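Local coordinates for protein TqaA (Penicillium aethiopicum, PDB 5DLK) that is the terminal condensation-like domain of a fungal nonribosomal peptide synthetase, probably closing a carrier-bound peptide into a macrocycle, at residues Y70-K75 against L406-S411; G263-T268 against R415-D420; D303-H308 against P332-F337. All coordinates share one frame; numbering follows the deposited sequence.

Contact 1: residues Y70-K75 against L406-S411; sequences YNWTIK and LDVQYS
W72 and Y410, a non-hydrogen-bonded pair of two antiparallel strands, meet in a T-shaped stack. The edge of Y410 is turned to the face of the six-membered ring of W72, with centroids 5.3 Å apart and planes at 62°; the flat indole offers that edge a broad surface. Y410 CD1 stands over the indole toward its rim, and W72 CZ3 reaches to 3.4 Å from Y410 CB. Y410 CG is anti to the backbone N (chi1 168°). The phenol lies beside Y70, pointing the same way, and Y410 OH arrives in the plane of the Y70 ring, 3.3 Å from Y70 CE1. V408 and I74 extend this face, V408 CG1 touching W72 CE3 at 3.6 Å; L406, from the loop just before the strand, brings CD2 to I74 CG2 (3.5 Å). The Y70 side chain lies about 7 Å from G183, which binds phosphopantetheine in another structure of this protein.

The other face is polar, and the short hydroxyls of S411 and T73 suit its waters. One water accepts from N71 ND2; a second joins T73 OG1, S411 OG and the carbonyl of Q409. N71 OD1 bonds to S69.

Six backbone hydrogen bonds join 67-75 to 407-415, the outermost strand of the condensation domain's mixed five-stranded sheet. The chemistry therefore divides by face: large apolar groups pack on one, whereas small polar groups on the other meet largely through water.

Contact 2: residues G263-T268 against R415-D420; sequences GQTLWT and RFDPLD. With EDO (1,2-ethanediol), chain E.
T265 and D417 make the direct polar link between the strand and the loop. T265 OG1 gives its proton to D417 OD1 in a short bond of 2.5 Å, using the anti lone pair of that oxygen, away from OD2. The same hydroxyl accepts from a water, which also donates to P418 O at 2.8 Å. Threonine suits the place because its two branches do different work: with chi1 -63°, OG1 lies beside its own backbone N and serves the carboxylate, while CG2, anti to that N, packs 3.6 Å from P418 CD and as close to the carbonyl of F416.

A 1,2-ethanediol, probably from the crystallisation liquor, supplies a second set of hydrogen bonds. W267 NE1 donates almost straight to its O1 over 2.9 Å (170°), and O1 in turn donates to F416 O at 2.7 Å. Its other hydroxyl, O2, accepts from F416 N at 2.8 Å.

Residues 415-420 lie where the chain leaves strand 407-415, in the five-stranded sheet, for strand 422-428 in the six-stranded one. This is consistent with the crossover between the two lobes of a condensation domain, whose fold resembles chloramphenicol acetyltransferase. Backbone bonds from R415 to F67 and from D417 to R64 tie the crossover to the first lobe.

Apolar contact is slight. W267 and F416 cross at about a right angle, W267 CZ2 lying 4.0 Å from F416 CD2; the indole also meets the ring of F425, and F416 packs edge-to-face with W423.

Over one face of the R415 guanidinium sits O2 of the diol, 3.3 Å above the plane and offset toward the rim. The arginine chain is bent at chi2 and chi3, and it makes a cation-pi contact with W145.

Contact 3: residues D303-H308 against P332-F337; sequences DVVFGH and PLRVTF
The F306 ring has the carbonyl oxygen of L333 over one face, and its CZ touches L333 CD2 at 3.8 Å. At the edge of F337 lies V304 CG2. The R334 guanidinium meets D303 at its edge, the two planes only 21° apart. L333 CB lies over a face of the H308 imidazole in one of two modelled histidine conformers, so that CH-pi contact is doubtful.

The salt bridge is side-on: R334 NE donates to the syn lone pair of D303 OD1 at 2.9 Å (171°), and NH2 reaches D303 OD2 at 2.9 Å from a tilted position. Arginine suits the place because its long chain, extended from CG to NE, spans past V305, whose CG2 packs on R334 CG. NH1 bonds to the carbonyls of D237 and Y235, so an alanine here would probably leave the D303 carboxylate without its charge mate and those carbonyls without this donor.

Four backbone hydrogen bonds join 303-310 to 329-336, the outermost strand of the condensation domain's six-stranded sheet. On its other side 303-310 pairs with 386-390, through G307. F306 and V335 press on A292 of helix 283-299, V335 also on L349 of helix 346-358.

Contact 3 is the buried one, contact 1 is partly buried and contact 2 lies at the surface. Contacts 1 and 3 are both antiparallel strand pairs at the borders of their sheets, but in different lobes, on opposite sides of the chain's centre. Contact 2 has no strand pairing across it and relies on a hydroxyl-carboxylate bond, water and a bound diol. Its 415-420 segment continues the strand of contact 1, while its 263-268 segment belongs to the same six-stranded sheet as contact 3, at the other border. Charge differs too: contact 3 has a true salt bridge, whereas the opposite charges of K75 and D407 in contact 1 stay apart.

Contact 1: residues Y70-K75 against L406-S411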
loop_
_atom_site.group_PDB
_atom_site.type_symbol
_atom_site.label_atom_id
_atom_site.label_comp_id
_atom_site.label_asym_id
_atom_site.label_seq_id
_atom_site.Cartn_x
_atom_site.Cartn_y
_atom_site.Cartn_z
ATOM N N TYR A 70 10.222 1.854 10.099
ATOM C CA TYR A 70 10.616 0.458 10.162
ATOM C C TYR A 70 11.883 0.350 11.020
ATOM O O TYR A 70 12.914 0.918 10.675
ATOM C CB TYR A 70 10.846 -0.109 8.768
ATOM C CG TYR A 70 9.550 -0.292 8.004
ATOM C CD1 TYR A 70 8.600 -1.202 8.447
ATOM C CD2 TYR A 70 9.276 0.443 6.856
ATOM C CE1 TYR A 70 7.406 -1.376 7.769
ATOM C CE2 TYR A 70 8.078 0.270 6.160
ATOM C CZ TYR A 70 7.151 -0.645 6.632
ATOM O OH TYR A 70 5.952 -0.852 5.965
ATOM N N ASN A 71 11.775 -0.385 12.119
ATOM C CA ASN A 71 12.764 -0.317 13.201
ATOM C C ASN A 71 13.515 -1.625 13.376
ATOM O O ASN A 71 12.909 -2.678 13.554
ATOM C CB ASN A 71 12.081 0.038 14.512
ATOM C CG ASN A 71 11.247 1.283 14.405
ATOM O OD1 ASN A 71 11.550 2.178 13.615
ATOM N ND2 ASN A 71 10.177 1.350 15.196
ATOM N N TRP A 72 14.839 -1.549 13.346
ATOM C CA TRP A 72 15.666 -2.734 13.468
ATOM C C TRP A 72 16.548 -2.640 14.705
ATOM O O TRP A 72 17.438 -1.802 14.754
ATOM C CB TRP A 72 16.526 -2.899 12.228
ATOM C CG TRP A 72 15.707 -3.097 10.985
ATOM C CD1 TRP A 72 15.405 -2.162 10.034
ATOM C CD2 TRP A 72 15.060 -4.304 10.589
ATOM N NE1 TRP A 72 14.619 -2.726 9.052
ATOM C CE2 TRP A 72 14.393 -4.041 9.372
ATOM C CE3 TRP A 72 14.985 -5.589 11.140
ATOM C CZ2 TRP A 72 13.676 -5.021 8.694
ATOM C CZ3 TRP A 72 14.261 -6.558 10.465
ATOM C CH2 TRP A 72 13.613 -6.265 9.257
ATOM N N THR A 73 16.298 -3.494 15.690
ATOM C CA THR A 73 17.122 -3.515 16.897
ATOM C C THR A 73 18.252 -4.511 16.677
ATOM O O THR A 73 18.011 -5.703 16.495
ATOM C CB THR A 73 16.314 -3.900 18.146
ATOM O OG1 THR A 73 15.201 -3.013 18.292
ATOM C CG2 THR A 73 17.186 -3.811 19.406
ATOM N N ILE A 74 19.482 -4.004 16.693
ATOM C CA ILE A 74 20.664 -4.782 16.337
ATOM C C ILE A 74 21.545 -4.970 17.575
ATOM O O ILE A 74 21.954 -3.991 18.186
ATOM C CB ILE A 74 21.478 -4.088 15.237
ATOM C CG1 ILE A 74 20.587 -3.752 14.027
ATOM C CG2 ILE A 74 22.648 -4.960 14.803
ATOM C CD1 ILE A 74 21.271 -2.888 12.985
ATOM N N LYS A 75 21.817 -6.219 17.944
ATOM C CA LYS A 75 22.622 -6.504 19.137
ATOM C C LYS A 75 23.787 -7.428 18.826
ATOM O O LYS A 75 23.620 -8.443 18.153
ATOM C CB LYS A 75 21.762 -7.125 20.235
ATOM C CG LYS A 75 20.818 -6.155 20.896
ATOM C CD LYS A 75 19.893 -6.863 21.866
ATOM C CE LYS A 75 18.938 -5.874 22.498
ATOM N NZ LYS A 75 17.838 -6.559 23.240
ATOM N N LEU A 406 25.508 -11.250 15.950
ATOM C CA LEU A 406 24.627 -10.208 15.430
ATOM C C LEU A 406 23.179 -10.669 15.405
ATOM O O LEU A 406 22.796 -11.483 14.567
ATOM C CB LEU A 406 25.053 -9.787 14.027
ATOM C CG LEU A 406 25.702 -8.411 13.939
ATOM C CD1 LEU A 406 25.604 -7.835 12.535
ATOM C CD2 LEU A 406 25.074 -7.479 14.956
ATOM N N ASP A 407 22.386 -10.148 16.333
ATOM C CA ASP A 407 20.961 -10.453 16.411
ATOM C C ASP A 407 20.181 -9.234 15.938
ATOM O O ASP A 407 20.429 -8.118 16.395
ATOM C CB ASP A 407 20.561 -10.836 17.839
ATOM C CG ASP A 407 19.073 -11.130 17.978
ATOM O OD1 ASP A 407 18.625 -12.194 17.491
ATOM O OD2 ASP A 407 18.351 -10.308 18.590
ATOM N N VAL A 408 19.252 -9.436 15.009
ATOM C CA VAL A 408 18.492 -8.316 14.468
ATOM C C VAL A 408 16.994 -8.582 14.617
ATOM O O VAL A 408 16.498 -9.609 14.162
ATOM C CB VAL A 408 18.834 -8.062 12.984
ATOM C CG1 VAL A 408 18.051 -6.877 12.466
ATOM C CG2 VAL A 408 20.337 -7.829 12.805
ATOM N N GLN A 409 16.286 -7.658 15.266
ATOM C CA GLN A 409 14.854 -7.816 15.522
ATOM C C GLN A 409 14.037 -6.694 14.884
ATOM O O GLN A 409 14.415 -5.521 14.946
ATOM C CB GLN A 409 14.589 -7.868 17.028
ATOM C CG GLN A 409 14.977 -9.195 17.681
ATOM C CD GLN A 409 14.038 -10.327 17.292
ATOM O OE1 GLN A 409 14.430 -11.267 16.597
ATOM N NE2 GLN A 409 12.787 -10.243 17.745
ATOM N N TYR A 410 12.905 -7.064 14.291
ATOM C CA TYR A 410 12.027 -6.124 13.595
ATOM C C TYR A 410 10.907 -5.595 14.479
ATOM O O TYR A 410 10.343 -6.330 15.278
ATOM C CB TYR A 410 11.410 -6.807 12.367
ATOM C CG TYR A 410 10.264 -6.054 11.713
ATOM C CD1 TYR A 410 10.509 -5.149 10.691
ATOM C CD2 TYR A 410 8.936 -6.274 12.093
ATOM C CE1 TYR A 410 9.474 -4.471 10.065
ATOM C CE2 TYR A 410 7.886 -5.588 11.472
ATOM C CZ TYR A 410 8.170 -4.692 10.458
ATOM O OH TYR A 410 7.165 -3.998 9.834
ATOM N N SER A 411 10.582 -4.319 14.311
ATOM C CA SER A 411 9.366 -3.746 14.869
ATOM C C SER A 411 9.034 -2.490 14.063
ATOM O O SER A 411 9.818 -2.085 13.218
ATOM C CB SER A 411 9.530 -3.428 16.363
ATOM O OG SER A 411 10.466 -2.393 16.563
HETATM O O HOH W 1 9.486 -0.294 17.499
HETATM O O HOH W 2 13.053 -3.579 16.721
HETATM O O HOH W 3 18.085 -7.445 18.647
#

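Contact 2: residues G263-T268 against R415-D420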
loop_
_atom_site.group_PDB
_atom_site.type_symbol
_atom_site.label_atom_id
_atom_site.label_comp_id
_atom_site.label_asym_id
_atom_site.label_seq_id
_atom_site.Cartn_x
_atom_site.Cartn_y
_atom_site.Cartn_z
ATOM N N GLY A 263 -13.864 12.974 15.006
ATOM C CA GLY A 263 -13.766 11.572 15.389
ATOM C C GLY A 263 -12.354 11.029 15.266
ATOM O O GLY A 263 -11.424 11.767 14.925
ATOM N N GLN A 264 -12.175 9.737 15.536
ATOM C CA GLN A 264 -10.837 9.164 15.457
ATOM C C GLN A 264 -10.788 7.869 14.658
ATOM O O GLN A 264 -11.804 7.192 14.468
ATOM C CB GLN A 264 -10.280 8.916 16.853
ATOM C CG GLN A 264 -10.977 7.809 17.610
ATOM C CD GLN A 264 -10.359 7.588 18.988
ATOM O OE1 GLN A 264 -9.344 8.204 19.332
ATOM N NE2 GLN A 264 -10.973 6.714 19.782
ATOM N N THR A 265 -9.593 7.554 14.188
ATOM C CA THR A 265 -9.354 6.319 13.459
ATOM C C THR A 265 -9.526 5.171 14.437
ATOM O O THR A 265 -8.900 5.171 15.503
ATOM C CB THR A 265 -7.949 6.295 12.864
ATOM O OG1 THR A 265 -7.819 7.355 11.909
ATOM C CG2 THR A 265 -7.650 4.946 12.197
ATOM N N LEU A 266 -10.404 4.230 14.107
ATOM C CA LEU A 266 -10.569 3.027 14.917
ATOM C C LEU A 266 -10.152 1.790 14.140
ATOM O O LEU A 266 -10.571 1.610 12.984
ATOM C CB LEU A 266 -12.023 2.841 15.370
ATOM C CG LEU A 266 -12.699 3.896 16.230
ATOM C CD1 LEU A 266 -14.092 3.389 16.618
ATOM C CD2 LEU A 266 -11.857 4.130 17.455
ATOM N N TRP A 267 -9.349 0.943 14.780
ATOM C CA TRP A 267 -9.066 -0.397 14.274
ATOM C C TRP A 267 -9.836 -1.429 15.087
ATOM O O TRP A 267 -9.824 -1.403 16.329
ATOM C CB TRP A 267 -7.575 -0.731 14.350
ATOM C CG TRP A 267 -6.718 -0.059 13.350
ATOM C CD1 TRP A 267 -6.176 1.190 13.436
ATOM C CD2 TRP A 267 -6.271 -0.609 12.106
ATOM N NE1 TRP A 267 -5.417 1.451 12.315
ATOM C CE2 TRP A 267 -5.457 0.365 11.484
ATOM C CE3 TRP A 267 -6.481 -1.830 11.455
ATOM C CZ2 TRP A 267 -4.852 0.154 10.242
ATOM C CZ3 TRP A 267 -5.886 -2.038 10.219
ATOM C CH2 TRP A 267 -5.071 -1.050 9.627
ATOM N N THR A 268 -10.474 -2.363 14.399
ATOM C CA THR A 268 -11.259 -3.392 15.078
ATOM C C THR A 268 -10.880 -4.757 14.508
ATOM O O THR A 268 -10.785 -4.922 13.292
ATOM C CB THR A 268 -12.768 -3.120 14.933
ATOM O OG1 THR A 268 -13.057 -1.810 15.454
ATOM C CG2 THR A 268 -13.597 -4.175 15.682
ATOM N N ARG A 415 1.437 5.246 11.123
ATOM C CA ARG A 415 0.296 6.154 11.110
ATOM C C ARG A 415 -0.536 5.832 9.866
ATOM O O ARG A 415 0.027 5.527 8.808
ATOM C CB ARG A 415 0.727 7.621 11.052
ATOM C CG ARG A 415 1.733 8.044 12.135
ATOM C CD ARG A 415 1.226 7.694 13.512
ATOM N NE ARG A 415 0.038 8.450 13.887
ATOM C CZ ARG A 415 -0.578 8.304 15.056
ATOM N NH1 ARG A 415 -0.095 7.455 15.950
ATOM N NH2 ARG A 415 -1.669 9.005 15.338
ATOM N N PHE A 416 -1.853 5.925 10.008
ATOM C CA PHE A 416 -2.786 5.727 8.886
ATOM C C PHE A 416 -4.150 6.202 9.336
ATOM O O PHE A 416 -4.692 5.685 10.303
ATOM C CB PHE A 416 -2.849 4.259 8.455
ATOM C CG PHE A 416 -3.874 3.991 7.372
ATOM C CD1 PHE A 416 -3.693 4.496 6.099
ATOM C CD2 PHE A 416 -5.023 3.249 7.648
ATOM C CE1 PHE A 416 -4.636 4.254 5.076
ATOM C CE2 PHE A 416 -5.968 2.995 6.633
ATOM C CZ PHE A 416 -5.771 3.501 5.355
ATOM N N ASP A 417 -4.715 7.176 8.633
ATOM C CA ASP A 417 -5.998 7.747 9.043
ATOM C C ASP A 417 -6.965 7.862 7.873
ATOM O O ASP A 417 -6.867 8.789 7.083
ATOM C CB ASP A 417 -5.780 9.116 9.683
ATOM C CG ASP A 417 -4.999 9.019 10.971
ATOM O OD1 ASP A 417 -5.572 8.539 11.962
ATOM O OD2 ASP A 417 -3.823 9.404 10.960
ATOM N N PRO A 418 -7.902 6.910 7.771
ATOM C CA PRO A 418 -8.900 6.907 6.692
ATOM C C PRO A 418 -9.689 8.207 6.612
ATOM O O PRO A 418 -9.815 8.921 7.610
ATOM C CB PRO A 418 -9.844 5.748 7.078
ATOM C CG PRO A 418 -9.038 4.854 7.938
ATOM C CD PRO A 418 -8.055 5.765 8.683
ATOM N N LEU A 419 -10.246 8.490 5.439
ATOM C CA LEU A 419 -11.133 9.627 5.284
ATOM C C LEU A 419 -12.590 9.162 5.479
ATOM O O LEU A 419 -12.981 8.830 6.598
ATOM C CB LEU A 419 -10.899 10.288 3.928
ATOM C CG LEU A 419 -9.419 10.668 3.725
ATOM C CD1 LEU A 419 -9.178 11.374 2.384
ATOM C CD2 LEU A 419 -8.926 11.519 4.904
ATOM N N ASP A 420 -13.393 9.110 4.419
ATOM C CA ASP A 420 -14.795 8.698 4.605
ATOM C C ASP A 420 -15.009 7.203 4.348
ATOM O O ASP A 420 -16.074 6.677 4.646
ATOM C CB ASP A 420 -15.723 9.503 3.692
ATOM C CG ASP A 420 -15.819 10.964 4.101
ATOM O OD1 ASP A 420 -15.742 11.254 5.317
ATOM O OD2 ASP A 420 -15.964 11.816 3.197
HETATM C C1 EDO E . -3.957 4.705 13.299
HETATM O O1 EDO E . -3.812 3.895 12.107
HETATM C C2 EDO E . -2.775 5.666 13.525
HETATM O O2 EDO E . -2.745 6.730 12.549
HETATM O O HOH W 4 -9.640 8.644 10.352
#

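Contact 3: residues D303-H308 against P332-F337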
loop_
_atom_site.group_PDB
_atom_site.type_symbol
_atom_site.label_atom_id
_atom_site.label_comp_id
_atom_site.label_asym_id
_atom_site.label_seq_id
_atom_site.Cartn_x
_atom_site.Cartn_y
_atom_site.Cartn_z
ATOM N N ASP A 303 -26.638 -7.131 -7.373
ATOM C CA ASP A 303 -25.562 -6.655 -8.240
ATOM C C ASP A 303 -24.797 -5.618 -7.437
ATOM O O ASP A 303 -25.270 -4.491 -7.303
ATOM C CB ASP A 303 -26.154 -6.057 -9.528
ATOM C CG ASP A 303 -25.103 -5.558 -10.496
ATOM O OD1 ASP A 303 -23.915 -5.911 -10.364
ATOM O OD2 ASP A 303 -25.470 -4.783 -11.411
ATOM N N VAL A 304 -23.671 -6.001 -6.834
ATOM C CA VAL A 304 -23.005 -5.063 -5.927
ATOM C C VAL A 304 -21.620 -4.692 -6.463
ATOM O O VAL A 304 -20.968 -5.489 -7.148
ATOM C CB VAL A 304 -22.884 -5.630 -4.498
ATOM C CG1 VAL A 304 -24.280 -5.911 -3.902
ATOM C CG2 VAL A 304 -22.017 -6.869 -4.484
ATOM N N VAL A 305 -21.198 -3.463 -6.191
ATOM C CA VAL A 305 -19.867 -3.027 -6.585
ATOM C C VAL A 305 -19.192 -2.442 -5.367
ATOM O O VAL A 305 -19.781 -1.610 -4.685
ATOM C CB VAL A 305 -19.882 -1.970 -7.725
ATOM C CG1 VAL A 305 -18.440 -1.559 -8.076
ATOM C CG2 VAL A 305 -20.583 -2.547 -8.972
ATOM N N PHE A 306 -17.994 -2.914 -5.048
ATOM C CA PHE A 306 -17.240 -2.287 -3.956
ATOM C C PHE A 306 -15.765 -2.234 -4.355
ATOM O O PHE A 306 -15.374 -2.767 -5.390
ATOM C CB PHE A 306 -17.460 -3.037 -2.615
ATOM C CG PHE A 306 -17.206 -4.529 -2.678
ATOM C CD1 PHE A 306 -18.186 -5.406 -3.145
ATOM C CD2 PHE A 306 -15.982 -5.051 -2.291
ATOM C CE1 PHE A 306 -17.952 -6.787 -3.199
ATOM C CE2 PHE A 306 -15.734 -6.427 -2.349
ATOM C CZ PHE A 306 -16.716 -7.296 -2.809
ATOM N N GLY A 307 -14.938 -1.568 -3.570
ATOM C CA GLY A 307 -13.543 -1.454 -3.968
ATOM C C GLY A 307 -12.705 -2.592 -3.418
ATOM O O GLY A 307 -13.060 -3.202 -2.397
ATOM N N HIS A 308 -11.622 -2.927 -4.113
ATOM C CA HIS A 308 -10.648 -3.847 -3.533
ATOM C C HIS A 308 -9.251 -3.495 -4.024
ATOM O O HIS A 308 -9.084 -2.801 -5.024
ATOM C CB HIS A 308 -10.997 -5.323 -3.819
ATOM C CG HIS A 308 -10.640 -5.798 -5.198
ATOM N ND1 HIS A 308 -10.061 -7.027 -5.430
ATOM C CD2 HIS A 308 -10.814 -5.229 -6.416
ATOM C CE1 HIS A 308 -9.877 -7.191 -6.730
ATOM N NE2 HIS A 308 -10.317 -6.109 -7.349
ATOM N N PRO A 332 -12.731 -1.095 -8.780
ATOM C CA PRO A 332 -14.036 -1.725 -8.547
ATOM C C PRO A 332 -14.028 -3.229 -8.745
ATOM O O PRO A 332 -13.445 -3.762 -9.688
ATOM C CB PRO A 332 -14.943 -1.074 -9.614
ATOM C CG PRO A 332 -14.130 0.061 -10.197
ATOM C CD PRO A 332 -12.723 -0.341 -10.050
ATOM N N LEU A 333 -14.710 -3.906 -7.829
ATOM C CA LEU A 333 -14.990 -5.318 -7.946
ATOM C C LEU A 333 -16.496 -5.435 -8.013
ATOM O O LEU A 333 -17.195 -4.949 -7.123
ATOM C CB LEU A 333 -14.435 -6.094 -6.736
ATOM C CG LEU A 333 -14.723 -7.597 -6.787
ATOM C CD1 LEU A 333 -14.061 -8.222 -8.024
ATOM C CD2 LEU A 333 -14.218 -8.244 -5.490
ATOM N N ARG A 334 -16.993 -6.057 -9.077
ATOM C CA ARG A 334 -18.426 -6.242 -9.256
ATOM C C ARG A 334 -18.804 -7.697 -9.057
ATOM O O ARG A 334 -18.180 -8.589 -9.651
ATOM C CB ARG A 334 -18.840 -5.794 -10.668
ATOM C CG ARG A 334 -20.340 -5.929 -10.921
ATOM C CD ARG A 334 -20.667 -5.496 -12.349
ATOM N NE ARG A 334 -22.110 -5.442 -12.563
ATOM C CZ ARG A 334 -22.659 -5.066 -13.711
ATOM N NH1 ARG A 334 -21.879 -4.716 -14.725
ATOM N NH2 ARG A 334 -23.984 -5.036 -13.837
ATOM N N VAL A 335 -19.826 -7.937 -8.252
ATOM C CA VAL A 335 -20.319 -9.292 -8.027
ATOM C C VAL A 335 -21.807 -9.311 -8.334
ATOM O O VAL A 335 -22.592 -8.568 -7.733
ATOM C CB VAL A 335 -20.039 -9.769 -6.583
ATOM C CG1 VAL A 335 -20.610 -11.174 -6.343
ATOM C CG2 VAL A 335 -18.544 -9.719 -6.310
ATOM N N THR A 336 -22.191 -10.179 -9.263
ATOM C CA THR A 336 -23.568 -10.207 -9.736
ATOM C C THR A 336 -24.158 -11.577 -9.450
ATOM O O THR A 336 -23.675 -12.588 -9.981
ATOM C CB THR A 336 -23.673 -9.927 -11.228
ATOM O OG1 THR A 336 -23.226 -11.080 -11.945
ATOM C CG2 THR A 336 -22.821 -8.734 -11.614
ATOM N N PHE A 337 -25.208 -11.582 -8.646
ATOM C CA PHE A 337 -25.901 -12.807 -8.237
ATOM C C PHE A 337 -27.041 -13.112 -9.188
ATOM O O PHE A 337 -27.729 -12.199 -9.622
ATOM C CB PHE A 337 -26.474 -12.651 -6.833
ATOM C CG PHE A 337 -25.449 -12.358 -5.776
ATOM C CD1 PHE A 337 -24.947 -11.068 -5.602
ATOM C CD2 PHE A 337 -25.034 -13.371 -4.913
ATOM C CE1 PHE A 337 -24.018 -10.796 -4.604
ATOM C CE2 PHE A 337 -24.105 -13.110 -3.918
ATOM C CZ PHE A 337 -23.597 -11.813 -3.760
#